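Local coordinates for protein dinoflagellate luciferase (PDB 1VPR) that catalyses the light-emitting oxidation of dinoflagellate luciferin by molecular oxygen, giving blue flashes at night, this chain being the third of its three luciferase domains, at residues Glu268-Phe280 with Thr286-Ile298. Sequence-based numbering, arbitrary orientation.
Sequences ESGRCFRIERRAF and TFMRQATEVGGKI
Q290 OE1 is gripped by two nitrogens of R277, with NE at 3.0 Å and NH2 at 3.1 Å from it, and it takes a further bond from the hydroxyl of Y303. The amide oxygen lies in the guanidinium plane at its side-on edge, yet both donors stand well above the amide plane, on the same face, so neither follows a lone pair. The arginine chain runs extended from CG to NE, which carries its head to the end of the equally straight Q290. With an alanine at R277 both donors go, and the Q290 amide would probably be held less firmly on its oxygen side, with Y303 as the remaining named partner there.

On the opposite face of the sheet, E276, R278 and R289 form a salt-bridge network. E276 OE2 receives R278 NE at 2.6 Å through its syn lone pair, while R289 NH1 is a long 3.7 Å from the same OE2. R289 NH1 also lies over the centre of the R278 guanidinium, two like charges close together, whose repulsion is probably eased by E276, which pairs with both, and by D103, which pairs with R289. Water 2 links E276 OE2 to R289 NE and O. Further along, R274 NH2 makes a salt bridge to E293 OE2 at 3.2 Å, approaching from above the carboxylate plane, and its guanidinium also bonds backbone oxygens of F111 and D113. V294 CB lies 4.1 Å from the centroid of the F273 ring, 26° off its normal, a CH-pi contact.

Paired backbone bonds at R274-E293, E276-A291, R278-R289 and F280-F287, with strand axes 4.6 Å apart at 166°, identify a long antiparallel beta hairpin, two neighbouring strands of the calycin-type beta barrel in the luciferase catalytic domain.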
loop_
_atom_site.group_PDB
_atom_site.type_symbol
_atom_site.label_atom_id
_atom_site.label_comp_id
_atom_site.label_asym_id
_atom_site.label_seq_id
_atom_site.Cartn_x
_atom_site.Cartn_y
_atom_site.Cartn_z
ATOM N N GLU A 268 -10.558 2.817 11.097
ATOM C CA GLU A 268 -11.423 1.997 11.940
ATOM C C GLU A 268 -10.854 1.599 13.303
ATOM O O GLU A 268 -11.614 1.159 14.177
ATOM C CB GLU A 268 -11.850 0.751 11.173
ATOM C CG GLU A 268 -12.724 1.072 9.990
ATOM C CD GLU A 268 -11.990 1.808 8.880
ATOM O OE1 GLU A 268 -10.894 1.364 8.482
ATOM O OE2 GLU A 268 -12.527 2.825 8.392
ATOM N N SER A 269 -9.542 1.753 13.490
ATOM C CA SER A 269 -8.880 1.401 14.751
ATOM C C SER A 269 -8.269 2.621 15.448
ATOM O O SER A 269 -7.937 2.580 16.640
ATOM C CB SER A 269 -7.777 0.385 14.484
ATOM O OG SER A 269 -6.693 1.000 13.796
ATOM N N GLY A 270 -8.131 3.710 14.705
ATOM C CA GLY A 270 -7.553 4.925 15.262
ATOM C C GLY A 270 -6.046 4.831 15.397
ATOM O O GLY A 270 -5.415 5.686 16.044
ATOM N N ARG A 271 -5.450 3.806 14.786
ATOM C CA ARG A 271 -3.993 3.619 14.871
ATOM C C ARG A 271 -3.224 4.305 13.735
ATOM O O ARG A 271 -3.689 4.335 12.595
ATOM C CB ARG A 271 -3.660 2.125 14.872
ATOM C CG ARG A 271 -4.099 1.383 16.120
ATOM C CD ARG A 271 -3.649 -0.073 16.046
ATOM N NE ARG A 271 -4.285 -0.774 14.936
ATOM C CZ ARG A 271 -3.927 -1.993 14.533
ATOM N NH1 ARG A 271 -4.549 -2.582 13.511
ATOM N NH2 ARG A 271 -2.934 -2.621 15.152
ATOM N N CYS A 272 -2.057 4.863 14.056
ATOM C CA CYS A 272 -1.212 5.532 13.062
ATOM C C CYS A 272 -0.028 4.609 12.767
ATOM O O CYS A 272 0.856 4.456 13.614
ATOM C CB CYS A 272 -0.681 6.869 13.622
ATOM S SG CYS A 272 0.333 7.867 12.458
ATOM N N PHE A 273 -0.028 3.964 11.597
ATOM C CA PHE A 273 1.080 3.084 11.217
ATOM C C PHE A 273 2.165 3.978 10.657
ATOM O O PHE A 273 1.905 4.845 9.821
ATOM C CB PHE A 273 0.658 2.076 10.123
ATOM C CG PHE A 273 -0.240 0.967 10.613
ATOM C CD1 PHE A 273 -1.580 1.205 10.872
ATOM C CD2 PHE A 273 0.265 -0.320 10.807
ATOM C CE1 PHE A 273 -2.417 0.193 11.315
ATOM C CE2 PHE A 273 -0.557 -1.350 11.250
ATOM C CZ PHE A 273 -1.909 -1.097 11.508
ATOM N N ARG A 274 3.397 3.774 11.089
ATOM C CA ARG A 274 4.463 4.610 10.586
ATOM C C ARG A 274 5.308 3.733 9.700
ATOM O O ARG A 274 5.467 2.550 9.968
ATOM C CB ARG A 274 5.211 5.235 11.755
ATOM C CG ARG A 274 4.366 6.327 12.431
ATOM C CD ARG A 274 5.051 6.888 13.684
ATOM N NE ARG A 274 5.243 5.821 14.654
ATOM C CZ ARG A 274 5.993 5.932 15.740
ATOM N NH1 ARG A 274 6.614 7.083 15.990
ATOM N NH2 ARG A 274 6.149 4.886 16.546
ATOM N N ILE A 275 5.873 4.306 8.645
ATOM C CA ILE A 275 6.549 3.462 7.669
ATOM C C ILE A 275 7.648 4.121 6.867
ATOM O O ILE A 275 7.678 5.348 6.734
ATOM C CB ILE A 275 5.441 2.925 6.703
ATOM C CG1 ILE A 275 6.013 2.024 5.602
ATOM C CG2 ILE A 275 4.701 4.129 6.048
ATOM C CD1 ILE A 275 4.892 1.483 4.702
ATOM N N GLU A 276 8.584 3.308 6.378
ATOM C CA GLU A 276 9.630 3.810 5.496
ATOM C C GLU A 276 9.865 2.795 4.392
ATOM O O GLU A 276 9.576 1.588 4.562
ATOM C CB GLU A 276 10.970 4.054 6.227
ATOM C CG GLU A 276 11.676 2.820 6.796
ATOM C CD GLU A 276 13.168 3.056 6.915
ATOM O OE1 GLU A 276 13.553 3.938 7.720
ATOM O OE2 GLU A 276 13.959 2.390 6.188
ATOM N N ARG A 277 10.347 3.287 3.247
ATOM C CA ARG A 277 10.753 2.419 2.139
ATOM C C ARG A 277 12.093 2.980 1.738
ATOM O O ARG A 277 12.205 4.187 1.531
ATOM C CB ARG A 277 9.822 2.491 0.932
ATOM C CG ARG A 277 8.533 1.653 1.072
ATOM C CD ARG A 277 7.520 2.000 -0.024
ATOM N NE ARG A 277 6.403 1.055 -0.000
ATOM C CZ ARG A 277 5.292 1.197 -0.718
ATOM N NH1 ARG A 277 5.157 2.242 -1.520
ATOM N NH2 ARG A 277 4.308 0.299 -0.616
ATOM N N ARG A 278 13.102 2.119 1.628
ATOM C CA ARG A 278 14.428 2.557 1.211
ATOM C C ARG A 278 14.972 1.603 0.164
ATOM O O ARG A 278 14.746 0.383 0.235
ATOM C CB ARG A 278 15.403 2.642 2.404
ATOM C CG ARG A 278 15.818 1.331 3.040
ATOM C CD ARG A 278 16.935 1.553 4.078
ATOM N NE ARG A 278 16.443 2.241 5.280
ATOM C CZ ARG A 278 17.204 2.555 6.330
ATOM N NH1 ARG A 278 16.663 3.163 7.370
ATOM N NH2 ARG A 278 18.509 2.271 6.338
ATOM N N ALA A 279 15.671 2.164 -0.819
ATOM C CA ALA A 279 16.278 1.376 -1.889
ATOM C C ALA A 279 17.789 1.384 -1.681
ATOM O O ALA A 279 18.361 2.425 -1.383
ATOM C CB ALA A 279 15.948 1.986 -3.252
ATOM N N PHE A 280 18.434 0.237 -1.857
ATOM C CA PHE A 280 19.888 0.147 -1.678
ATOM C C PHE A 280 20.413 -1.064 -2.449
ATOM O O PHE A 280 19.675 -2.011 -2.719
ATOM C CB PHE A 280 20.231 0.032 -0.179
ATOM C CG PHE A 280 19.482 -1.058 0.519
ATOM C CD1 PHE A 280 19.972 -2.366 0.527
ATOM C CD2 PHE A 280 18.244 -0.801 1.110
ATOM C CE1 PHE A 280 19.240 -3.403 1.108
ATOM C CE2 PHE A 280 17.507 -1.825 1.692
ATOM C CZ PHE A 280 18.007 -3.135 1.691
ATOM N N THR A 286 19.431 -4.281 -6.867
ATOM C CA THR A 286 18.933 -3.180 -6.065
ATOM C C THR A 286 17.736 -3.741 -5.298
ATOM O O THR A 286 16.859 -4.370 -5.880
ATOM C CB THR A 286 18.470 -1.978 -6.930
ATOM O OG1 THR A 286 19.597 -1.434 -7.635
ATOM C CG2 THR A 286 17.865 -0.872 -6.030
ATOM N N PHE A 287 17.712 -3.538 -3.987
ATOM C CA PHE A 287 16.615 -4.016 -3.180
ATOM C C PHE A 287 15.869 -2.847 -2.553
ATOM O O PHE A 287 16.383 -1.733 -2.470
ATOM C CB PHE A 287 17.110 -4.923 -2.034
ATOM C CG PHE A 287 17.438 -6.331 -2.455
ATOM C CD1 PHE A 287 18.597 -6.609 -3.184
ATOM C CD2 PHE A 287 16.597 -7.379 -2.108
ATOM C CE1 PHE A 287 18.902 -7.907 -3.553
ATOM C CE2 PHE A 287 16.898 -8.682 -2.480
ATOM C CZ PHE A 287 18.048 -8.946 -3.200
HETATM N N MSE A 288 14.653 -3.119 -2.109
HETATM C CA MSE A 288 13.871 -2.117 -1.434
HETATM C C MSE A 288 13.377 -2.765 -0.163
HETATM O O MSE A 288 12.830 -3.865 -0.202
HETATM C CB MSE A 288 12.653 -1.665 -2.273
HETATM C CG MSE A 288 11.672 -0.860 -1.426
HETATM SE SE MSE A 288 10.163 -0.127 -2.420
HETATM C CE MSE A 288 11.028 1.363 -3.086
ATOM N N ARG A 289 13.574 -2.098 0.967
ATOM C CA ARG A 289 13.075 -2.630 2.211
ATOM C C ARG A 289 11.989 -1.716 2.730
ATOM O O ARG A 289 12.184 -0.514 2.874
ATOM C CB ARG A 289 14.171 -2.763 3.284
ATOM C CG ARG A 289 13.620 -3.380 4.587
ATOM C CD ARG A 289 14.641 -3.334 5.742
ATOM N NE ARG A 289 14.946 -1.956 6.153
ATOM C CZ ARG A 289 16.027 -1.607 6.858
ATOM N NH1 ARG A 289 16.229 -0.341 7.191
ATOM N NH2 ARG A 289 16.918 -2.525 7.221
ATOM N N GLN A 290 10.831 -2.303 2.991
ATOM C CA GLN A 290 9.688 -1.574 3.531
ATOM C C GLN A 290 9.567 -1.971 5.008
ATOM O O GLN A 290 9.557 -3.156 5.332
ATOM C CB GLN A 290 8.434 -2.011 2.775
ATOM C CG GLN A 290 7.125 -1.397 3.234
ATOM C CD GLN A 290 5.978 -1.848 2.366
ATOM O OE1 GLN A 290 5.981 -1.631 1.148
ATOM N NE2 GLN A 290 4.988 -2.488 2.984
ATOM N N ALA A 291 9.473 -0.992 5.904
ATOM C CA ALA A 291 9.365 -1.287 7.321
ATOM C C ALA A 291 8.178 -0.511 7.879
ATOM O O ALA A 291 8.180 0.728 7.865
ATOM C CB ALA A 291 10.677 -0.876 8.051
ATOM N N THR A 292 7.181 -1.242 8.367
ATOM C CA THR A 292 5.967 -0.651 8.927
ATOM C C THR A 292 5.855 -0.963 10.416
ATOM O O THR A 292 6.026 -2.110 10.826
ATOM C CB THR A 292 4.730 -1.216 8.247
ATOM O OG1 THR A 292 4.882 -1.107 6.827
ATOM C CG2 THR A 292 3.485 -0.443 8.670
ATOM N N GLU A 293 5.536 0.050 11.214
ATOM C CA GLU A 293 5.449 -0.141 12.663
ATOM C C GLU A 293 4.214 0.426 13.332
ATOM O O GLU A 293 3.729 1.503 12.983
ATOM C CB GLU A 293 6.684 0.468 13.347
ATOM C CG GLU A 293 6.850 0.125 14.843
ATOM C CD GLU A 293 6.098 1.052 15.803
ATOM O OE1 GLU A 293 6.152 0.783 17.031
ATOM O OE2 GLU A 293 5.469 2.042 15.349
ATOM N N VAL A 294 3.714 -0.329 14.300
ATOM C CA VAL A 294 2.589 0.083 15.120
ATOM C C VAL A 294 2.670 -0.690 16.446
ATOM O O VAL A 294 2.977 -1.900 16.486
ATOM C CB VAL A 294 1.232 -0.155 14.415
ATOM C CG1 VAL A 294 0.874 -1.630 14.400
ATOM C CG2 VAL A 294 0.152 0.701 15.083
ATOM N N GLY A 295 2.450 0.041 17.531
ATOM C CA GLY A 295 2.485 -0.543 18.860
ATOM C C GLY A 295 3.705 -1.370 19.209
ATOM O O GLY A 295 3.556 -2.380 19.893
ATOM N N GLY A 296 4.889 -0.966 18.747
ATOM C CA GLY A 296 6.104 -1.701 19.064
ATOM C C GLY A 296 6.412 -2.892 18.166
ATOM O O GLY A 296 7.414 -3.606 18.347
ATOM N N LYS A 297 5.606 -3.081 17.172
ATOM C CA LYS A 297 5.828 -4.212 16.288
ATOM C C LYS A 297 6.171 -3.757 14.880
ATOM O O LYS A 297 5.368 -3.083 14.228
ATOM C CB LYS A 297 4.557 -5.088 16.257
ATOM C CG LYS A 297 4.658 -6.258 15.286
ATOM C CD LYS A 297 3.409 -7.136 15.276
ATOM C CE LYS A 297 3.607 -8.440 14.505
ATOM N NZ LYS A 297 2.417 -9.301 14.510
ATOM N N ILE A 298 7.312 -4.113 14.427
ATOM C CA ILE A 298 7.784 -3.737 13.101
ATOM C C ILE A 298 7.647 -4.898 12.132
ATOM O O ILE A 298 8.136 -5.990 12.418
ATOM C CB ILE A 298 9.266 -3.332 13.120
ATOM C CG1 ILE A 298 9.460 -2.140 14.056
ATOM C CG2 ILE A 298 9.719 -2.967 11.699
ATOM C CD1 ILE A 298 10.904 -1.721 14.230
HETATM O O HOH W 1 3.285 3.780 14.628
HETATM O O HOH W 2 13.047 0.011 5.390
#